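Local coordinates for protein carbohydrate esterase family 2 (CE2) (Chaetomium olivicolor, PDB 4XVH) that probably removes acetyl groups from xylan, as a family 2 carbohydrate esterase that joins an SGNH-type hydrolase domain to a jelly-roll domain, at residues S1-K13 with W17-T29. Residues are numbered along the deposited sequence; the frame is centred on the assembly and turned at random.
Sequences SVRYLGRVNPATK and WPGTGVSFAFTGT
The indole of Trp17 meets Arg7 edge-on: Arg7 O lies near the ring plane, 3.6 Å from Trp17 CD1, with Pro18 CD also at the edge, and the aliphatic Arg7 CD runs beside NE1. The guanidinium of Arg7 stands almost perpendicular to the indole (88°), while that of Arg3 has Leu5 CD2 over one face, 3.7 Å above the plane and offset toward the rim. The Tyr4 ring is approached obliquely by Val22 CG1, 3.7 Å from Tyr4 CD2, because CG of Tyr4 is anti to its carbonyl carbon (chi1 -72°) and the ring runs alongside the valine. Tyr4 and Val22 share one sheet face, Arg3 and Leu5 the other. Arg3 with Ser23 and Leu5 with Gly21 are antiparallel hydrogen-bonded pairs; Leu5 CB lies 3.7 Å from Gly21 O. In the type II turn from Trp17 to Thr20, Gly19 readily takes the positive phi (84°), Thr20 OG1 donates to Trp17 O (2.7 Å), and Thr20 CB and CG2 pack on Val8 CG2. With alanine in place of Thr20, Trp17 O would probably lose its hydroxyl donor and a gap would open beside Val8 CG2. A water further links Arg7 O to Trp17 N. Strand 21-28 pairs with strands 3-5, 73-81 and 100-102 in the jelly-roll; Arg3 salt-bridges Asp155, Arg7 NH1 hydrogen-bonds to Tyr185 O and Trp17 NE1 to Tyr188 O, tying this sheet to the hydrolase domain beside strand 155-160.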
loop_
_atom_site.group_PDB
_atom_site.type_symbol
_atom_site.label_atom_id
_atom_site.label_comp_id
_atom_site.label_asym_id
_atom_site.label_seq_id
_atom_site.Cartn_x
_atom_site.Cartn_y
_atom_site.Cartn_z
ATOM N N SER A 1 15.275 -16.502 12.918
ATOM C CA SER A 1 15.634 -15.209 12.341
ATOM C C SER A 1 14.386 -14.487 11.781
ATOM O O SER A 1 13.661 -15.005 10.929
ATOM C CB SER A 1 16.698 -15.390 11.255
ATOM O OG SER A 1 17.300 -14.154 10.906
ATOM N N VAL A 2 14.130 -13.298 12.303
ATOM C CA VAL A 2 12.965 -12.519 11.910
ATOM C C VAL A 2 13.162 -11.974 10.514
ATOM O O VAL A 2 14.275 -11.572 10.176
ATOM C CB VAL A 2 12.756 -11.363 12.870
ATOM C CG1 VAL A 2 11.450 -10.666 12.586
ATOM C CG2 VAL A 2 12.816 -11.873 14.314
ATOM N N ARG A 3 12.125 -11.944 9.686
ATOM C CA ARG A 3 12.303 -11.166 8.477
ATOM C C ARG A 3 11.311 -10.025 8.415
ATOM O O ARG A 3 10.152 -10.129 8.862
ATOM C CB ARG A 3 12.264 -12.053 7.231
ATOM C CG ARG A 3 10.962 -12.400 6.640
ATOM C CD ARG A 3 11.227 -13.299 5.388
ATOM N NE ARG A 3 9.973 -13.829 4.865
ATOM C CZ ARG A 3 9.269 -13.270 3.887
ATOM N NH1 ARG A 3 9.703 -12.173 3.270
ATOM N NH2 ARG A 3 8.123 -13.825 3.523
ATOM N N TYR A 4 11.825 -8.899 7.944
ATOM C CA TYR A 4 11.028 -7.697 7.802
ATOM C C TYR A 4 10.243 -7.732 6.503
ATOM O O TYR A 4 10.767 -8.130 5.459
ATOM C CB TYR A 4 11.915 -6.471 7.875
ATOM C CG TYR A 4 12.395 -6.278 9.284
ATOM C CD1 TYR A 4 13.489 -6.997 9.748
ATOM C CD2 TYR A 4 11.711 -5.439 10.180
ATOM C CE1 TYR A 4 13.936 -6.866 11.035
ATOM C CE2 TYR A 4 12.151 -5.301 11.491
ATOM C CZ TYR A 4 13.270 -6.025 11.908
ATOM O OH TYR A 4 13.775 -5.929 13.191
ATOM N N LEU A 5 8.999 -7.286 6.596
ATOM C CA LEU A 5 8.092 -7.245 5.474
ATOM C C LEU A 5 7.936 -5.818 4.963
ATOM O O LEU A 5 7.743 -4.896 5.757
ATOM C CB LEU A 5 6.733 -7.805 5.897
ATOM C CG LEU A 5 6.832 -9.190 6.535
ATOM C CD1 LEU A 5 5.469 -9.693 7.046
ATOM C CD2 LEU A 5 7.410 -10.155 5.514
ATOM N N GLY A 6 8.027 -5.639 3.648
ATOM C CA GLY A 6 7.849 -4.318 3.074
ATOM C C GLY A 6 9.106 -3.475 3.217
ATOM O O GLY A 6 10.167 -3.980 3.613
ATOM N N ARG A 7 8.984 -2.181 2.920
ATOM C CA ARG A 7 10.130 -1.305 2.924
ATOM C C ARG A 7 10.343 -0.777 4.346
ATOM O O ARG A 7 9.586 0.081 4.807
ATOM C CB ARG A 7 9.929 -0.162 1.929
ATOM C CG ARG A 7 11.124 0.790 1.790
ATOM C CD ARG A 7 10.776 1.955 0.874
ATOM N NE ARG A 7 10.653 1.542 -0.524
ATOM C CZ ARG A 7 10.616 2.413 -1.530
ATOM N NH1 ARG A 7 10.682 3.724 -1.249
ATOM N NH2 ARG A 7 10.536 1.995 -2.803
ATOM N N VAL A 8 11.341 -1.328 5.048
ATOM C CA VAL A 8 11.607 -0.947 6.439
ATOM C C VAL A 8 13.069 -0.575 6.592
ATOM O O VAL A 8 13.947 -1.374 6.306
ATOM C CB VAL A 8 11.247 -2.066 7.425
ATOM C CG1 VAL A 8 11.612 -1.686 8.891
ATOM C CG2 VAL A 8 9.737 -2.394 7.319
ATOM N N ASN A 9 13.323 0.656 7.018
ATOM C CA ASN A 9 14.699 1.111 7.197
ATOM C C ASN A 9 15.341 0.341 8.346
ATOM O O ASN A 9 14.923 0.480 9.483
ATOM C CB ASN A 9 14.718 2.614 7.466
ATOM C CG ASN A 9 16.122 3.210 7.479
ATOM O OD1 ASN A 9 17.135 2.508 7.589
ATOM N ND2 ASN A 9 16.173 4.535 7.397
ATOM N N PRO A 10 16.359 -0.490 8.053
ATOM C CA PRO A 10 16.958 -1.258 9.152
ATOM C C PRO A 10 17.707 -0.394 10.170
ATOM O O PRO A 10 17.988 -0.895 11.252
ATOM C CB PRO A 10 17.919 -2.214 8.437
ATOM C CG PRO A 10 18.270 -1.519 7.146
ATOM C CD PRO A 10 17.029 -0.728 6.759
ATOM N N ALA A 11 17.994 0.870 9.855
ATOM C CA ALA A 11 18.646 1.755 10.824
ATOM C C ALA A 11 17.663 2.280 11.873
ATOM O O ALA A 11 18.078 2.773 12.929
ATOM C CB ALA A 11 19.335 2.936 10.115
ATOM N N THR A 12 16.368 2.196 11.584
ATOM C CA THR A 12 15.358 2.686 12.517
ATOM C C THR A 12 14.378 1.614 12.989
ATOM O O THR A 12 13.733 1.778 14.013
ATOM C CB THR A 12 14.521 3.775 11.880
ATOM O OG1 THR A 12 13.787 3.183 10.800
ATOM C CG2 THR A 12 15.423 4.918 11.361
ATOM N N LYS A 13 14.234 0.553 12.195
ATOM C CA LYS A 13 13.226 -0.474 12.408
ATOM C C LYS A 13 11.817 0.111 12.576
ATOM O O LYS A 13 10.964 -0.440 13.298
ATOM C CB LYS A 13 13.593 -1.349 13.606
ATOM C CG LYS A 13 14.868 -2.164 13.355
ATOM C CD LYS A 13 15.018 -3.337 14.324
ATOM C CE LYS A 13 15.222 -2.885 15.750
ATOM N NZ LYS A 13 15.426 -4.063 16.671
ATOM N N TRP A 17 5.580 2.642 6.261
ATOM C CA TRP A 17 4.624 2.411 5.175
ATOM C C TRP A 17 3.520 1.401 5.571
ATOM O O TRP A 17 3.715 0.550 6.445
ATOM C CB TRP A 17 5.384 1.931 3.922
ATOM C CG TRP A 17 6.341 2.945 3.375
ATOM C CD1 TRP A 17 7.715 2.870 3.386
ATOM C CD2 TRP A 17 6.013 4.225 2.786
ATOM N NE1 TRP A 17 8.255 4.011 2.810
ATOM C CE2 TRP A 17 7.233 4.851 2.432
ATOM C CE3 TRP A 17 4.808 4.900 2.530
ATOM C CZ2 TRP A 17 7.281 6.115 1.821
ATOM C CZ3 TRP A 17 4.861 6.155 1.916
ATOM C CH2 TRP A 17 6.086 6.741 1.566
ATOM N N PRO A 18 2.341 1.504 4.933
ATOM C CA PRO A 18 1.283 0.516 5.153
ATOM C C PRO A 18 1.776 -0.870 4.794
ATOM O O PRO A 18 2.571 -1.011 3.852
ATOM C CB PRO A 18 0.174 0.941 4.171
ATOM C CG PRO A 18 0.441 2.401 3.898
ATOM C CD PRO A 18 1.962 2.485 3.901
ATOM N N GLY A 19 1.317 -1.877 5.528
ATOM C CA GLY A 19 1.634 -3.259 5.180
ATOM C C GLY A 19 2.971 -3.714 5.720
ATOM O O GLY A 19 3.251 -4.917 5.678
ATOM N N THR A 20 3.803 -2.793 6.229
ATOM C CA THR A 20 5.120 -3.235 6.705
ATOM C C THR A 20 5.007 -4.022 8.013
ATOM O O THR A 20 4.041 -3.870 8.773
ATOM C CB THR A 20 6.086 -2.059 6.921
ATOM O OG1 THR A 20 5.458 -1.061 7.729
ATOM C CG2 THR A 20 6.501 -1.469 5.540
ATOM N N GLY A 21 6.003 -4.849 8.306
ATOM C CA GLY A 21 5.901 -5.671 9.500
ATOM C C GLY A 21 6.953 -6.741 9.602
ATOM O O GLY A 21 8.076 -6.553 9.119
ATOM N N VAL A 22 6.626 -7.850 10.262
ATOM C CA VAL A 22 7.640 -8.886 10.492
ATOM C C VAL A 22 7.004 -10.261 10.428
ATOM O O VAL A 22 5.789 -10.419 10.692
ATOM C CB VAL A 22 8.356 -8.730 11.860
ATOM C CG1 VAL A 22 9.194 -7.437 11.920
ATOM C CG2 VAL A 22 7.341 -8.794 13.028
ATOM N N SER A 23 7.797 -11.250 10.033
ATOM C CA SER A 23 7.353 -12.631 10.016
ATOM C C SER A 23 8.403 -13.492 10.707
ATOM O O SER A 23 9.602 -13.328 10.450
ATOM C CB SER A 23 7.117 -13.107 8.566
ATOM O OG SER A 23 7.127 -14.530 8.459
ATOM N N PHE A 24 7.982 -14.414 11.558
ATOM C CA PHE A 24 8.942 -15.302 12.199
ATOM C C PHE A 24 8.222 -16.550 12.674
ATOM O O PHE A 24 6.988 -16.663 12.548
ATOM C CB PHE A 24 9.686 -14.583 13.351
ATOM C CG PHE A 24 8.792 -14.081 14.483
ATOM C CD1 PHE A 24 8.228 -12.815 14.434
ATOM C CD2 PHE A 24 8.573 -14.868 15.617
ATOM C CE1 PHE A 24 7.417 -12.346 15.493
ATOM C CE2 PHE A 24 7.761 -14.423 16.686
ATOM C CZ PHE A 24 7.188 -13.157 16.625
ATOM N N ALA A 25 8.987 -17.515 13.163
ATOM C CA ALA A 25 8.386 -18.702 13.732
ATOM C C ALA A 25 9.145 -19.034 15.001
ATOM O O ALA A 25 10.333 -18.695 15.131
ATOM C CB ALA A 25 8.419 -19.860 12.740
ATOM N N PHE A 26 8.469 -19.665 15.953
ATOM C CA PHE A 26 9.138 -20.050 17.175
ATOM C C PHE A 26 8.571 -21.372 17.663
ATOM O O PHE A 26 7.501 -21.818 17.217
ATOM C CB PHE A 26 8.991 -18.969 18.256
ATOM C CG PHE A 26 7.586 -18.827 18.792
ATOM C CD1 PHE A 26 6.623 -18.109 18.085
ATOM C CD2 PHE A 26 7.234 -19.386 20.007
ATOM C CE1 PHE A 26 5.339 -17.969 18.568
ATOM C CE2 PHE A 26 5.943 -19.259 20.502
ATOM C CZ PHE A 26 4.992 -18.553 19.791
ATOM N N THR A 27 9.286 -22.005 18.583
ATOM C CA THR A 27 8.666 -23.088 19.299
ATOM C C THR A 27 8.642 -22.746 20.785
ATOM O O THR A 27 9.623 -22.285 21.356
ATOM C CB THR A 27 9.365 -24.415 19.020
ATOM O OG1 THR A 27 8.604 -25.470 19.618
ATOM C CG2 THR A 27 10.775 -24.416 19.563
ATOM N N GLY A 28 7.475 -22.903 21.391
ATOM C CA GLY A 28 7.288 -22.510 22.777
ATOM C C GLY A 28 5.817 -22.237 23.019
ATOM O O GLY A 28 4.968 -22.771 22.308
ATOM N N THR A 29 5.517 -21.415 24.024
ATOM C CA THR A 29 4.137 -21.065 24.335
ATOM C C THR A 29 3.838 -19.589 24.068
ATOM O O THR A 29 2.678 -19.182 24.020
ATOM C CB THR A 29 3.807 -21.388 25.789
ATOM O OG1 THR A 29 4.761 -20.743 26.632
ATOM C CG2 THR A 29 3.908 -22.885 26.031
HETATM O O HOH W 1 8.526 1.584 6.728
#